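Local coordinates for protein putative hydrolase (Burkholderia cenocepacia, PDB 4X00) that probably hydrolyses ester bonds, as a putative aryl esterase of the alpha/beta hydrolase fold, at residues A[67-72]-A[88-93]; A[77-82]-A[197-202]; A[220-225]-A[244-249]. One frame throughout, in Å; residues are numbered along the deposited sequence. Where two conformers were deposited one is given.

Interaction 1 of 3, residues A[67-72]-A[88-93]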
ATOM      1  N   TYR A  67      -6.096   2.802  -6.969  1.00  7.59           N
ATOM      2  CA  TYR A  67      -7.216   3.493  -6.350  1.00  7.00           C
ATOM      3  C   TYR A  67      -6.724   4.265  -5.150  1.00  7.22           C
ATOM      4  O   TYR A  67      -5.615   4.036  -4.640  1.00  8.22           O
ATOM      5  CB  TYR A  67      -8.327   2.518  -5.930  1.00  8.41           C
ATOM      6  CG  TYR A  67      -8.026   1.555  -4.812  1.00  8.09           C
ATOM      7  CD1 TYR A  67      -7.271   0.408  -5.048  1.00  8.20           C
ATOM      8  CD2 TYR A  67      -8.534   1.758  -3.531  1.00  8.11           C
ATOM      9  CE1 TYR A  67      -7.038  -0.519  -4.043  1.00  8.96           C
ATOM     10  CE2 TYR A  67      -8.322   0.852  -2.512  1.00  7.93           C
ATOM     11  CZ  TYR A  67      -7.582  -0.318  -2.783  1.00  8.51           C
ATOM     12  OH  TYR A  67      -7.363  -1.233  -1.784  1.00  9.73           O
ATOM     13  N   ASP A  68      -7.545   5.208  -4.681  1.00  7.23           N
ATOM     14  CA  ASP A  68      -7.244   5.933  -3.459  1.00  7.71           C
ATOM     15  C   ASP A  68      -7.902   5.205  -2.288  1.00  7.53           C
ATOM     16  O   ASP A  68      -9.102   4.871  -2.322  1.00  8.98           O
ATOM     17  CB  ASP A  68      -7.759   7.375  -3.512  1.00  8.20           C
ATOM     18  CG  ASP A  68      -7.097   8.209  -4.594  1.00  8.62           C
ATOM     19  OD1 ASP A  68      -6.006   7.843  -5.092  1.00  8.50           O
ATOM     20  OD2 ASP A  68      -7.691   9.237  -4.976  1.00  9.00           O
ATOM     21  N   LEU A  69      -7.125   4.918  -1.251  1.00  8.26           N
ATOM     22  CA  LEU A  69      -7.688   4.355  -0.005  1.00  9.00           C
ATOM     23  C   LEU A  69      -8.756   5.265   0.589  1.00  8.86           C
ATOM     24  O   LEU A  69      -8.730   6.499   0.398  1.00  8.47           O
ATOM     25  CB  LEU A  69      -6.594   4.168   1.054  1.00  9.41           C
ATOM     26  CG  LEU A  69      -5.487   3.151   0.741  1.00  8.92           C
ATOM     27  CD1 LEU A  69      -4.441   3.230   1.860  1.00  9.61           C
ATOM     28  CD2 LEU A  69      -6.088   1.757   0.611  1.00  9.12           C
ATOM     29  N   ARG A  70      -9.688   4.669   1.325  1.00  8.38           N
ATOM     30  CA  ARG A  70     -10.600   5.497   2.104  1.00  8.31           C
ATOM     31  C   ARG A  70      -9.790   6.501   2.925  1.00  8.83           C
ATOM     32  O   ARG A  70      -8.694   6.211   3.436  1.00  8.56           O
ATOM     33  CB  ARG A  70     -11.498   4.646   3.019  1.00  9.74           C
ATOM     34  CG  ARG A  70     -10.782   3.848   4.113  1.00  9.44           C
ATOM     35  CD  ARG A  70     -11.815   3.159   5.064  1.00 10.89           C
ATOM     36  NE  ARG A  70     -12.794   2.444   4.241  1.00 10.83           N
ATOM     37  CZ  ARG A  70     -14.106   2.460   4.442  1.00 10.75           C
ATOM     38  NH1 ARG A  70     -14.895   1.887   3.564  1.00 11.83           N
ATOM     39  NH2 ARG A  70     -14.625   3.040   5.537  1.00 11.61           N
ATOM     40  N   GLY A  71     -10.330   7.712   3.044  1.00  8.71           N
ATOM     41  CA  GLY A  71      -9.634   8.760   3.785  1.00  9.37           C
ATOM     42  C   GLY A  71      -8.527   9.470   3.041  1.00  9.16           C
ATOM     43  O   GLY A  71      -7.921  10.374   3.613  1.00  9.79           O
ATOM     44  N   HIS A  72      -8.253   9.061   1.804  1.00  8.16           N
ATOM     45  CA  HIS A  72      -7.134   9.562   1.012  1.00  7.74           C
ATOM     46  C   HIS A  72      -7.554  10.072  -0.352  1.00  7.62           C
ATOM     47  O   HIS A  72      -8.598   9.676  -0.883  1.00  7.54           O
ATOM     48  CB  HIS A  72      -6.111   8.430   0.802  1.00  7.41           C
ATOM     49  CG  HIS A  72      -5.372   8.006   2.044  1.00  7.57           C
ATOM     50  ND1 HIS A  72      -5.907   7.161   2.999  1.00  8.13           N
ATOM     51  CD2 HIS A  72      -4.095   8.261   2.432  1.00  7.43           C
ATOM     52  CE1 HIS A  72      -4.990   6.936   3.933  1.00  8.25           C
ATOM     53  NE2 HIS A  72      -3.884   7.598   3.615  1.00  7.99           N
ATOM     54  N   ARG A  88     -11.318  -4.587   8.631  1.00 15.46           N
ATOM     55  CA  ARG A  88     -12.176  -5.232   7.650  1.00 16.27           C
ATOM     56  C   ARG A  88     -12.748  -4.233   6.644  1.00 15.71           C
ATOM     57  O   ARG A  88     -13.005  -4.603   5.490  1.00 15.95           O
ATOM     58  CB  ARG A  88     -13.319  -6.001   8.359  1.00 18.21           C
ATOM     59  CG  ARG A  88     -14.339  -6.694   7.445  1.00 22.39           C
ATOM     60  CD  ARG A  88     -13.693  -7.705   6.492  1.00 25.53           C
ATOM     61  NE  ARG A  88     -14.722  -8.377   5.697  1.00 27.29           N
ATOM     62  CZ  ARG A  88     -15.356  -9.478   6.074  1.00 28.94           C
ATOM     63  NH1 ARG A  88     -15.073 -10.028   7.244  1.00 29.25           N
ATOM     64  NH2 ARG A  88     -16.269 -10.030   5.285  1.00 30.16           N
ATOM     65  N   ARG A  89     -12.976  -2.975   7.062  1.00 14.58           N
ATOM     66  CA  ARG A  89     -13.558  -2.012   6.124  1.00 14.37           C
ATOM     67  C   ARG A  89     -12.623  -1.776   4.946  1.00 12.74           C
ATOM     68  O   ARG A  89     -13.067  -1.648   3.797  1.00 12.75           O
ATOM     69  CB  ARG A  89     -13.835  -0.649   6.770  1.00 16.06           C
ATOM     70  CG  ARG A  89     -14.818  -0.618   7.854  1.00 18.95           C
ATOM     71  CD  ARG A  89     -16.198  -0.861   7.305  1.00 22.09           C
ATOM     72  NE  ARG A  89     -17.056  -0.919   8.453  1.00 25.20           N
ATOM     73  CZ  ARG A  89     -17.734   0.112   8.947  1.00 27.23           C
ATOM     74  NH1 ARG A  89     -17.736   1.297   8.335  1.00 26.82           N
ATOM     75  NH2 ARG A  89     -18.458  -0.068  10.033  1.00 30.30           N
ATOM     76  N   TRP A  90     -11.327  -1.712   5.232  1.00 12.57           N
ATOM     77  CA  TRP A  90     -10.356  -1.465   4.169  1.00 11.86           C
ATOM     78  C   TRP A  90     -10.222  -2.706   3.282  1.00 11.58           C
ATOM     79  O   TRP A  90     -10.037  -2.600   2.071  1.00 11.91           O
ATOM     80  CB  TRP A  90      -8.986  -1.114   4.742  1.00 12.06           C
ATOM     81  CG  TRP A  90      -8.942   0.011   5.771  1.00 11.08           C
ATOM     82  CD1 TRP A  90      -9.471   0.002   7.024  1.00 11.83           C
ATOM     83  CD2 TRP A  90      -8.272   1.268   5.635  1.00 10.95           C
ATOM     84  NE1 TRP A  90      -9.184   1.176   7.676  1.00 10.86           N
ATOM     85  CE2 TRP A  90      -8.446   1.973   6.843  1.00 10.93           C
ATOM     86  CE3 TRP A  90      -7.537   1.866   4.606  1.00 11.54           C
ATOM     87  CZ2 TRP A  90      -7.921   3.255   7.042  1.00 11.54           C
ATOM     88  CZ3 TRP A  90      -7.011   3.123   4.807  1.00 11.18           C
ATOM     89  CH2 TRP A  90      -7.188   3.801   6.013  1.00 11.34           C
ATOM     90  N   ALA A  91     -10.250  -3.881   3.898  1.00 11.87           N
ATOM     91  CA  ALA A  91     -10.266  -5.107   3.126  1.00 12.14           C
ATOM     92  C   ALA A  91     -11.490  -5.188   2.228  1.00 11.74           C
ATOM     93  O   ALA A  91     -11.392  -5.669   1.085  1.00 12.30           O
ATOM     94  CB  ALA A  91     -10.198  -6.334   4.047  1.00 13.17           C
ATOM     95  N   ASP A  92     -12.643  -4.746   2.737  1.00 11.91           N
ATOM     96  CA  ASP A  92     -13.859  -4.749   1.916  1.00 12.34           C
ATOM     97  C   ASP A  92     -13.781  -3.750   0.766  1.00 11.47           C
ATOM     98  O   ASP A  92     -14.355  -4.004  -0.298  1.00 13.09           O
ATOM     99  CB  ASP A  92     -15.099  -4.460   2.764  1.00 13.88           C
ATOM    100  CG  ASP A  92     -15.457  -5.599   3.708  1.00 16.41           C
ATOM    101  OD1 ASP A  92     -14.925  -6.732   3.597  1.00 17.41           O
ATOM    102  OD2 ASP A  92     -16.313  -5.357   4.574  1.00 18.95           O
ATOM    103  N   ASP A  93     -13.079  -2.631   0.958  1.00 11.25           N
ATOM    104  CA  ASP A  93     -12.854  -1.701  -0.145  1.00 11.60           C
ATOM    105  C   ASP A  93     -12.102  -2.420  -1.268  1.00 11.47           C
ATOM    106  O   ASP A  93     -12.474  -2.319  -2.439  1.00 11.95           O
ATOM    107  CB  ASP A  93     -12.012  -0.471   0.279  1.00 11.65           C
ATOM    108  CG  ASP A  93     -12.699   0.437   1.296  1.00 12.46           C
ATOM    109  OD1 ASP A  93     -13.921   0.380   1.435  1.00 12.64           O
ATOM    110  OD2 ASP A  93     -11.976   1.240   1.923  1.00 12.08           O
TER
HETATM  111  O   HOH W   1      -8.413  -0.711   0.666  1.00 10.74           O
HETATM  112  O   HOH W   2      -9.513   1.705   1.494  1.00 11.57           O
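R70 reaches from the loop after strand 63-67 to helix 87-100 and is held there by a carboxylate and an indole. Its CG takes the crowded position between backbone N and carbonyl carbon (chi1 64°), and a bend at chi3 turns the guanidinium side-on to D93. The two flat groups are nearly coplanar, 16° apart. R70 NE meets D93 OD2 at 2.7 Å and R70 NH1 meets D93 OD1 at 2.8 Å, both nearly straight and on syn lone pairs, so the paired bonds fix the rotation of both ends. A water gives D93 OD2 a second link, to R70 N.

The aliphatic part of the same side chain lies on W90: R70 CG sits 3.7 Å from the centroid of the indole's six-membered ring, a CH-pi contact over the face. R89 CB lies over one face of the guanidinium, 3.9 Å from R70 CZ. At the indole's edge L69 CD1 approaches W90 CZ3 at 3.9 Å. H72 N bonds to L69 O, closing the type II turn L69-H72, and H72 ND1 adds a bond of 3.0 Å to R70 O.

D20 forms salt bridges with both R70 and R89 and probably offsets the repulsion between these like charges. W90 NE1 bonds to Y84 O. The contact thus joins loop to helix in the alpha/beta hydrolase fold, with strand 23-30 touching Y67 and D93 and helices 113-125 and 198-204 packing on W90.

Interaction 2 of 3, residues A[77-82]-A[197-202]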
ATOM      1  N   LYS A  77     -14.280  10.126   2.553  1.00 11.10           N
ATOM      2  CA  LYS A  77     -13.590  10.393   3.810  0.53 11.58           C
ATOM      3  C   LYS A  77     -14.587  10.494   4.956  1.00 12.67           C
ATOM      4  O   LYS A  77     -14.856  11.583   5.457  1.00 14.09           O
ATOM      5  CB  LYS A  77     -12.759  11.683   3.697  0.53 11.75           C
ATOM      6  CG  LYS A  77     -11.799  11.628   2.504  0.53 11.19           C
ATOM      7  CD  LYS A  77     -10.901  12.849   2.375  0.53 10.64           C
ATOM      8  CE  LYS A  77      -9.994  12.709   1.150  0.53 11.02           C
ATOM      9  NZ  LYS A  77     -10.780  12.689  -0.115  0.53 11.36           N
ATOM     10  N   PRO A  78     -15.128   9.353   5.388  1.00 12.74           N
ATOM     11  CA  PRO A  78     -16.079   9.379   6.514  1.00 14.08           C
ATOM     12  C   PRO A  78     -15.470  10.026   7.748  1.00 14.38           C
ATOM     13  O   PRO A  78     -14.263   9.989   7.965  1.00 13.25           O
ATOM     14  CB  PRO A  78     -16.390   7.900   6.768  1.00 15.31           C
ATOM     15  CG  PRO A  78     -15.376   7.120   5.966  1.00 15.42           C
ATOM     16  CD  PRO A  78     -14.947   8.007   4.827  1.00 13.85           C
ATOM     17  N   ALA A  79     -16.321  10.641   8.551  1.00 15.82           N
ATOM     18  CA  ALA A  79     -15.878  11.317   9.768  1.00 16.91           C
ATOM     19  C   ALA A  79     -15.713  10.363  10.950  1.00 16.51           C
ATOM     20  O   ALA A  79     -14.927  10.629  11.852  1.00 18.09           O
ATOM     21  CB  ALA A  79     -16.860  12.437  10.138  1.00 18.75           C
ATOM     22  N   GLU A  80     -16.431   9.244  10.958  1.00 15.87           N
ATOM     23  CA  GLU A  80     -16.401   8.361  12.131  1.00 16.14           C
ATOM     24  C   GLU A  80     -15.092   7.599  12.222  1.00 13.90           C
ATOM     25  O   GLU A  80     -14.719   6.916  11.259  1.00 14.17           O
ATOM     26  CB  GLU A  80     -17.536   7.313  12.111  1.00 18.55           C
ATOM     27  CG  GLU A  80     -18.944   7.791  12.382  1.00 21.03           C
ATOM     28  CD  GLU A  80     -19.237   8.061  13.858  1.00 24.16           C
ATOM     29  OE1 GLU A  80     -18.337   7.938  14.719  1.00 24.27           O
ATOM     30  OE2 GLU A  80     -20.402   8.393  14.165  1.00 27.30           O
ATOM     31  N   ALA A  81     -14.425   7.655  13.373  1.00 12.97           N
ATOM     32  CA  ALA A  81     -13.203   6.869  13.576  1.00 12.40           C
ATOM     33  C   ALA A  81     -13.469   5.392  13.344  1.00 12.61           C
ATOM     34  O   ALA A  81     -12.612   4.684  12.796  1.00 12.66           O
ATOM     35  CB  ALA A  81     -12.632   7.075  14.979  1.00 12.24           C
ATOM     36  N   SER A  82     -14.652   4.924  13.713  1.00 13.42           N
ATOM     37  CA  SER A  82     -14.940   3.499  13.574  1.00 13.36           C
ATOM     38  C   SER A  82     -15.063   3.043  12.105  1.00 13.51           C
ATOM     39  O   SER A  82     -15.046   1.847  11.816  1.00 14.87           O
ATOM     40  CB  SER A  82     -16.200   3.159  14.361  1.00 14.17           C
ATOM     41  OG  SER A  82     -17.314   3.868  13.848  1.00 14.47           O
ATOM     42  N   SER A 197      -7.654  12.639   5.225  1.00  8.10           N
ATOM     43  CA  SER A 197      -8.569  12.953   6.317  1.00  8.34           C
ATOM     44  C   SER A 197      -7.884  12.929   7.674  1.00  8.37           C
ATOM     45  O   SER A 197      -7.218  11.953   8.018  1.00  9.08           O
ATOM     46  CB  SER A 197      -9.727  11.937   6.311  1.00  9.70           C
ATOM     47  OG  SER A 197     -10.400  11.952   7.571  1.00 10.49           O
ATOM     48  N   TRP A 198      -8.094  13.977   8.474  1.00  8.13           N
ATOM     49  CA  TRP A 198      -7.549  14.009   9.823  1.00  8.65           C
ATOM     50  C   TRP A 198      -8.258  12.980  10.717  1.00  9.33           C
ATOM     51  O   TRP A 198      -7.676  12.477  11.688  1.00 10.65           O
ATOM     52  CB  TRP A 198      -7.691  15.408  10.423  1.00  8.66           C
ATOM     53  CG  TRP A 198      -6.796  16.425   9.804  1.00  8.87           C
ATOM     54  CD1 TRP A 198      -6.249  16.414   8.539  1.00  9.18           C
ATOM     55  CD2 TRP A 198      -6.342  17.623  10.427  1.00  8.60           C
ATOM     56  NE1 TRP A 198      -5.471  17.530   8.359  1.00  9.24           N
ATOM     57  CE2 TRP A 198      -5.537  18.309   9.495  1.00  8.95           C
ATOM     58  CE3 TRP A 198      -6.574  18.199  11.679  1.00  8.78           C
ATOM     59  CZ2 TRP A 198      -4.896  19.507   9.812  1.00  9.26           C
ATOM     60  CZ3 TRP A 198      -5.939  19.383  11.991  1.00  9.67           C
ATOM     61  CH2 TRP A 198      -5.116  20.028  11.067  1.00  9.45           C
ATOM     62  N   ASP A 199      -9.509  12.644  10.384  1.00  9.61           N
ATOM     63  CA  ASP A 199     -10.218  11.603  11.146  1.00 10.80           C
ATOM     64  C   ASP A 199      -9.563  10.256  10.890  1.00 10.02           C
ATOM     65  O   ASP A 199      -9.343   9.472  11.801  1.00 11.25           O
ATOM     66  CB  ASP A 199     -11.696  11.554  10.744  1.00 12.60           C
ATOM     67  CG  ASP A 199     -12.408  12.879  10.978  1.00 15.25           C
ATOM     68  OD1 ASP A 199     -12.339  13.349  12.124  1.00 17.29           O
ATOM     69  OD2 ASP A 199     -12.995  13.452  10.024  1.00 15.86           O
ATOM     70  N   MET A 200      -9.256   9.996   9.625  1.00  9.26           N
ATOM     71  CA  MET A 200      -8.557   8.785   9.236  1.00  9.04           C
ATOM     72  C   MET A 200      -7.207   8.729   9.946  1.00  9.65           C
ATOM     73  O   MET A 200      -6.857   7.695  10.538  1.00 10.03           O
ATOM     74  CB  MET A 200      -8.390   8.750   7.720  1.00  8.62           C
ATOM     75  CG  MET A 200      -7.623   7.525   7.243  1.00  8.79           C
ATOM     76  SD  MET A 200      -5.811   7.698   7.315  1.00  9.45           S
ATOM     77  CE  MET A 200      -5.583   9.135   6.228  1.00 10.05           C
ATOM     78  N   GLN A 201      -6.459   9.845   9.934  1.00  9.07           N
ATOM     79  CA  GLN A 201      -5.109   9.793  10.487  1.00 10.23           C
ATOM     80  C   GLN A 201      -5.078   9.432  11.971  1.00 10.94           C
ATOM     81  O   GLN A 201      -4.211   8.691  12.433  1.00 13.15           O
ATOM     82  CB  GLN A 201      -4.389  11.126  10.320  1.00 10.47           C
ATOM     83  CG  GLN A 201      -4.020  11.487   8.904  1.00 10.26           C
ATOM     84  CD  GLN A 201      -3.349  12.832   8.919  1.00 10.18           C
ATOM     85  OE1 GLN A 201      -3.993  13.851   8.761  1.00 10.95           O
ATOM     86  NE2 GLN A 201      -2.051  12.848   9.232  1.00 11.67           N
ATOM     87  N   ARG A 202      -6.008   9.992  12.741  1.00 11.33           N
ATOM     88  CA  ARG A 202      -6.073   9.679  14.177  1.00 14.29           C
ATOM     89  C   ARG A 202      -6.498   8.234  14.424  1.00 14.39           C
ATOM     90  O   ARG A 202      -6.027   7.583  15.368  1.00 17.44           O
ATOM     91  CB  ARG A 202      -7.037  10.628  14.898  1.00 17.23           C
ATOM     92  CG  ARG A 202      -6.510  12.052  15.021  1.00 21.50           C
ATOM     93  CD  ARG A 202      -7.449  12.976  15.817  1.00 25.43           C
ATOM     94  NE  ARG A 202      -8.808  12.990  15.272  1.00 29.04           N
ATOM     95  CZ  ARG A 202      -9.320  13.936  14.482  1.00 30.68           C
ATOM     96  NH1 ARG A 202      -8.621  15.010  14.137  1.00 31.22           N
ATOM     97  NH2 ARG A 202     -10.568  13.812  14.056  1.00 31.15           N
TER
HETATM   98  O   HOH W   3     -12.900  12.741   7.410  1.00 14.34           O
HETATM   99  O   HOH W   4     -12.933  11.384  14.110  1.00 27.80           O
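D199 carries this surface contact, its side chain set against the backbone of A79 near the start of helix 198-204. CG of D199 lies anti to its own carbonyl carbon (chi1 -59°), which brings the carboxylate alongside the loop; A79 O approaches D199 CG at 3.5 Å, and A79 CB comes within 4.0 Å of D199 OD2. Two residues back along both chains, K77 CB and S197 CB touch at 4.0 Å, a van der Waals contact.

Two waters supply the polar links between the segments. One donates to A79 O and to D199 OD1, bridging loop and helix. The other lies within bonding distance of K77 O, D199 OD2 and S197 OG, at 2.6 Å from S197 OG, but has too few protons to serve every acceptor around it at once.

Behind this first shell, S197 is the N-cap of the helix. With OG anti to its backbone N (chi1 162°), it accepts a nearly straight bond of 3.1 Å from M200 N and a weak one from D199 N, fixing the first turn from which D199 projects. R202, nearly a turn further on, holds the carboxylate from the helix side through a salt bridge of 2.7 Å between R202 NH2 and D199 OD1, which probably favours the ionised form of D199.

On the loop side, K77 NZ bonds back to G73 O and S75 O, while P78 O accepts from Y84 OH of helix 82-85. W198 stacks on H165 of helix 162-174, so the contact joins the loop leading into helix 82-85 to a helix that is itself packed against 162-174.

Interaction 3 of 3, residues A[220-225]-A[244-249]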
ATOM      1  N   VAL A 220      -0.958 -18.656  -2.312  1.00 12.03           N
ATOM      2  CA  VAL A 220      -0.427 -17.968  -3.491  1.00 11.42           C
ATOM      3  C   VAL A 220       0.956 -17.448  -3.175  1.00 10.73           C
ATOM      4  O   VAL A 220       1.313 -17.253  -2.007  1.00 11.69           O
ATOM      5  CB  VAL A 220      -1.319 -16.796  -3.970  1.00 11.94           C
ATOM      6  CG1 VAL A 220      -2.680 -17.342  -4.398  1.00 13.03           C
ATOM      7  CG2 VAL A 220      -1.447 -15.728  -2.882  1.00 11.54           C
ATOM      8  N   PRO A 221       1.750 -17.194  -4.216  1.00 10.06           N
ATOM      9  CA  PRO A 221       3.071 -16.646  -3.929  1.00  9.97           C
ATOM     10  C   PRO A 221       3.006 -15.264  -3.276  1.00  9.53           C
ATOM     11  O   PRO A 221       2.172 -14.409  -3.625  1.00  9.99           O
ATOM     12  CB  PRO A 221       3.726 -16.558  -5.315  1.00 12.03           C
ATOM     13  CG  PRO A 221       2.951 -17.490  -6.193  1.00 14.62           C
ATOM     14  CD  PRO A 221       1.539 -17.438  -5.652  1.00 12.01           C
ATOM     15  N   LEU A 222       3.924 -15.065  -2.345  1.00  9.99           N
ATOM     16  CA  LEU A 222       4.081 -13.811  -1.639  1.00  9.81           C
ATOM     17  C   LEU A 222       5.533 -13.353  -1.750  1.00  9.24           C
ATOM     18  O   LEU A 222       6.470 -14.123  -1.471  1.00 10.05           O
ATOM     19  CB  LEU A 222       3.704 -13.957  -0.167  1.00 10.87           C
ATOM     20  CG  LEU A 222       2.265 -14.353   0.125  1.00 12.16           C
ATOM     21  CD1 LEU A 222       2.098 -14.604   1.613  1.00 15.07           C
ATOM     22  CD2 LEU A 222       1.314 -13.265  -0.355  1.00 11.79           C
ATOM     23  N   LEU A 223       5.703 -12.087  -2.106  1.00  9.17           N
ATOM     24  CA  LEU A 223       7.029 -11.485  -2.212  1.00  9.35           C
ATOM     25  C   LEU A 223       7.065 -10.230  -1.331  1.00  9.37           C
ATOM     26  O   LEU A 223       6.178  -9.386  -1.421  1.00  9.99           O
ATOM     27  CB  LEU A 223       7.333 -11.127  -3.667  1.00 10.10           C
ATOM     28  CG  LEU A 223       8.626 -10.340  -3.931  1.00 11.90           C
ATOM     29  CD1 LEU A 223       9.858 -11.154  -3.529  1.00 13.66           C
ATOM     30  CD2 LEU A 223       8.683  -9.976  -5.402  1.00 13.18           C
ATOM     31  N   LEU A 224       8.069 -10.132  -0.479  1.00  9.83           N
ATOM     32  CA  LEU A 224       8.251  -8.973   0.379  1.00 10.12           C
ATOM     33  C   LEU A 224       9.463  -8.215  -0.125  1.00 10.57           C
ATOM     34  O   LEU A 224      10.577  -8.745  -0.112  1.00 12.09           O
ATOM     35  CB  LEU A 224       8.438  -9.395   1.823  1.00 11.08           C
ATOM     36  CG  LEU A 224       7.144  -9.391   2.645  1.00 11.57           C
ATOM     37  CD1 LEU A 224       6.041 -10.320   2.060  1.00 12.25           C
ATOM     38  CD2 LEU A 224       7.491  -9.734   4.107  1.00 12.50           C
ATOM     39  N   LEU A 225       9.261  -6.992  -0.587  1.00  8.94           N
ATOM     40  CA  LEU A 225      10.332  -6.175  -1.155  1.00  9.98           C
ATOM     41  C   LEU A 225      10.467  -4.960  -0.257  1.00  8.54           C
ATOM     42  O   LEU A 225       9.499  -4.182  -0.149  1.00  9.46           O
ATOM     43  CB  LEU A 225      10.013  -5.732  -2.583  1.00 11.97           C
ATOM     44  CG  LEU A 225       9.893  -6.737  -3.725  1.00 11.69           C
ATOM     45  CD1 LEU A 225       9.646  -5.980  -5.025  1.00 12.19           C
ATOM     46  CD2 LEU A 225      11.170  -7.464  -3.913  1.00 10.97           C
ATOM     47  N   SER A 244       8.115 -15.981   9.642  1.00 15.48           N
ATOM     48  CA  SER A 244       7.777 -16.837  10.773  0.62 16.26           C
ATOM     49  C   SER A 244       6.341 -17.329  10.627  1.00 16.99           C
ATOM     50  O   SER A 244       6.012 -18.481  10.953  1.00 19.21           O
ATOM     51  CB  SER A 244       7.983 -16.068  12.087  0.62 16.22           C
ATOM     52  OG  SER A 244       7.729 -16.879  13.213  0.62 16.29           O
ATOM     53  N   LEU A 245       5.487 -16.465  10.107  1.00 16.43           N
ATOM     54  CA  LEU A 245       4.093 -16.799   9.903  1.00 15.37           C
ATOM     55  C   LEU A 245       3.870 -17.658   8.671  1.00 15.33           C
ATOM     56  O   LEU A 245       2.999 -18.540   8.670  1.00 16.83           O
ATOM     57  CB  LEU A 245       3.276 -15.510   9.787  1.00 14.63           C
ATOM     58  CG  LEU A 245       3.178 -14.753  11.111  1.00 14.92           C
ATOM     59  CD1 LEU A 245       2.603 -13.371  10.835  1.00 14.86           C
ATOM     60  CD2 LEU A 245       2.307 -15.523  12.120  1.00 15.18           C
ATOM     61  N   ASN A 246       4.647 -17.391   7.621  1.00 14.24           N
ATOM     62  CA  ASN A 246       4.511 -18.131   6.370  1.00 14.05           C
ATOM     63  C   ASN A 246       5.883 -18.356   5.781  1.00 12.84           C
ATOM     64  O   ASN A 246       6.463 -17.447   5.208  1.00 12.18           O
ATOM     65  CB  ASN A 246       3.621 -17.373   5.379  1.00 14.99           C
ATOM     66  CG  ASN A 246       3.351 -18.161   4.112  1.00 16.27           C
ATOM     67  OD1 ASN A 246       4.133 -19.017   3.712  1.00 16.31           O
ATOM     68  ND2 ASN A 246       2.240 -17.861   3.461  1.00 18.11           N
ATOM     69  N   PRO A 247       6.416 -19.582   5.916  1.00 13.20           N
ATOM     70  CA  PRO A 247       7.817 -19.839   5.531  1.00 12.20           C
ATOM     71  C   PRO A 247       8.006 -19.886   4.025  1.00 11.92           C
ATOM     72  O   PRO A 247       9.153 -19.980   3.560  1.00 14.24           O
ATOM     73  CB  PRO A 247       8.108 -21.211   6.151  1.00 12.70           C
ATOM     74  CG  PRO A 247       6.732 -21.884   6.151  1.00 13.74           C
ATOM     75  CD  PRO A 247       5.773 -20.769   6.502  1.00 14.41           C
ATOM     76  N   ARG A 248       6.922 -19.820   3.250  1.00 11.47           N
ATOM     77  CA  ARG A 248       7.093 -19.794   1.793  1.00 11.51           C
ATOM     78  C   ARG A 248       7.256 -18.375   1.235  1.00 10.93           C
ATOM     79  O   ARG A 248       7.482 -18.205   0.042  1.00 11.97           O
ATOM     80  CB  ARG A 248       5.936 -20.513   1.106  1.00 14.34           C
ATOM     81  CG  ARG A 248       6.083 -22.020   1.338  1.00 18.61           C
ATOM     82  CD  ARG A 248       4.837 -22.821   1.137  1.00 22.23           C
ATOM     83  NE  ARG A 248       4.392 -22.884  -0.249  1.00 24.00           N
ATOM     84  CZ  ARG A 248       4.690 -23.882  -1.076  1.00 27.07           C
ATOM     85  NH1 ARG A 248       4.199 -23.887  -2.303  1.00 27.56           N
ATOM     86  NH2 ARG A 248       5.497 -24.859  -0.683  1.00 29.74           N
ATOM     87  N   ILE A 249       7.127 -17.360   2.084  1.00 11.12           N
ATOM     88  CA  ILE A 249       7.413 -15.986   1.654  1.00 11.44           C
ATOM     89  C   ILE A 249       8.845 -15.865   1.129  1.00 12.44           C
ATOM     90  O   ILE A 249       9.787 -16.380   1.742  1.00 13.24           O
ATOM     91  CB  ILE A 249       7.192 -15.017   2.825  1.00 11.51           C
ATOM     92  CG1 ILE A 249       5.688 -14.864   3.022  1.00 12.39           C
ATOM     93  CG2 ILE A 249       7.827 -13.646   2.580  1.00 12.63           C
ATOM     94  CD1 ILE A 249       5.299 -14.103   4.270  1.00 13.95           C
TER
HETATM   95  O   HOH W   5       2.605 -18.294   0.280  1.00 22.91           O
HETATM   96  O   HOH W   6       5.223 -17.528  -1.298  1.00 19.10           O
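I249 and L222 bury the most surface here, 84 and 69 Å², with L224 third. I249 sits where the turn after helix 235-245 leads into strand 250-254, and its two branches divide the work. CG1, anti to the carbonyl carbon (chi1 -74°), lies 3.9 Å from L222 CB, while CG2 reaches L224 CD1 at 3.8 Å. L222 and L224 are two apart on strand 222-227 and present the same face to it, and both side chains cross I249 obliquely.

L222 CD1 also abuts the amide of N246, 3.7 Å from N246 ND2. That amide is oriented by an Asx turn: N246 OD1 accepts from R248 N at 2.9 Å, in its carbonyl plane. With the type I turn N246-I249 it accompanies the reversal from helix 235-245 into strand 250-254. N246 ND2 is gripped by L215 O and by a water shared with V220 O; a second water joins L222 N to R248 O.

L224 and I249 also touch A242, so aliphatic side chains pack strand, turn and helix of this beta-alpha-beta crossover together. Direct side-chain contact is therefore mainly apolar, and the polar links, at the start of the strand, run through water.

Overall arrangement
Interactions 1 and 3 are buried, whereas interaction 2 lies at the surface. Interactions 1 and 2 are neighbours, with centres 12 Å apart, and both use the long loop after strand 63-67: G71 O probably accepts from S197 N, and H72 packs on M200. Interaction 3 stands apart, about 14 Å from interaction 1 and about 21 Å from interaction 2 between nearest atoms, near the other end of the sheet. Chemistry follows place: a buried salt bridge whose arginine stem packs over an indole in interaction 1, a carboxylate tied to the loop by water in interaction 2, and aliphatic packing within a beta-alpha-beta unit in interaction 3.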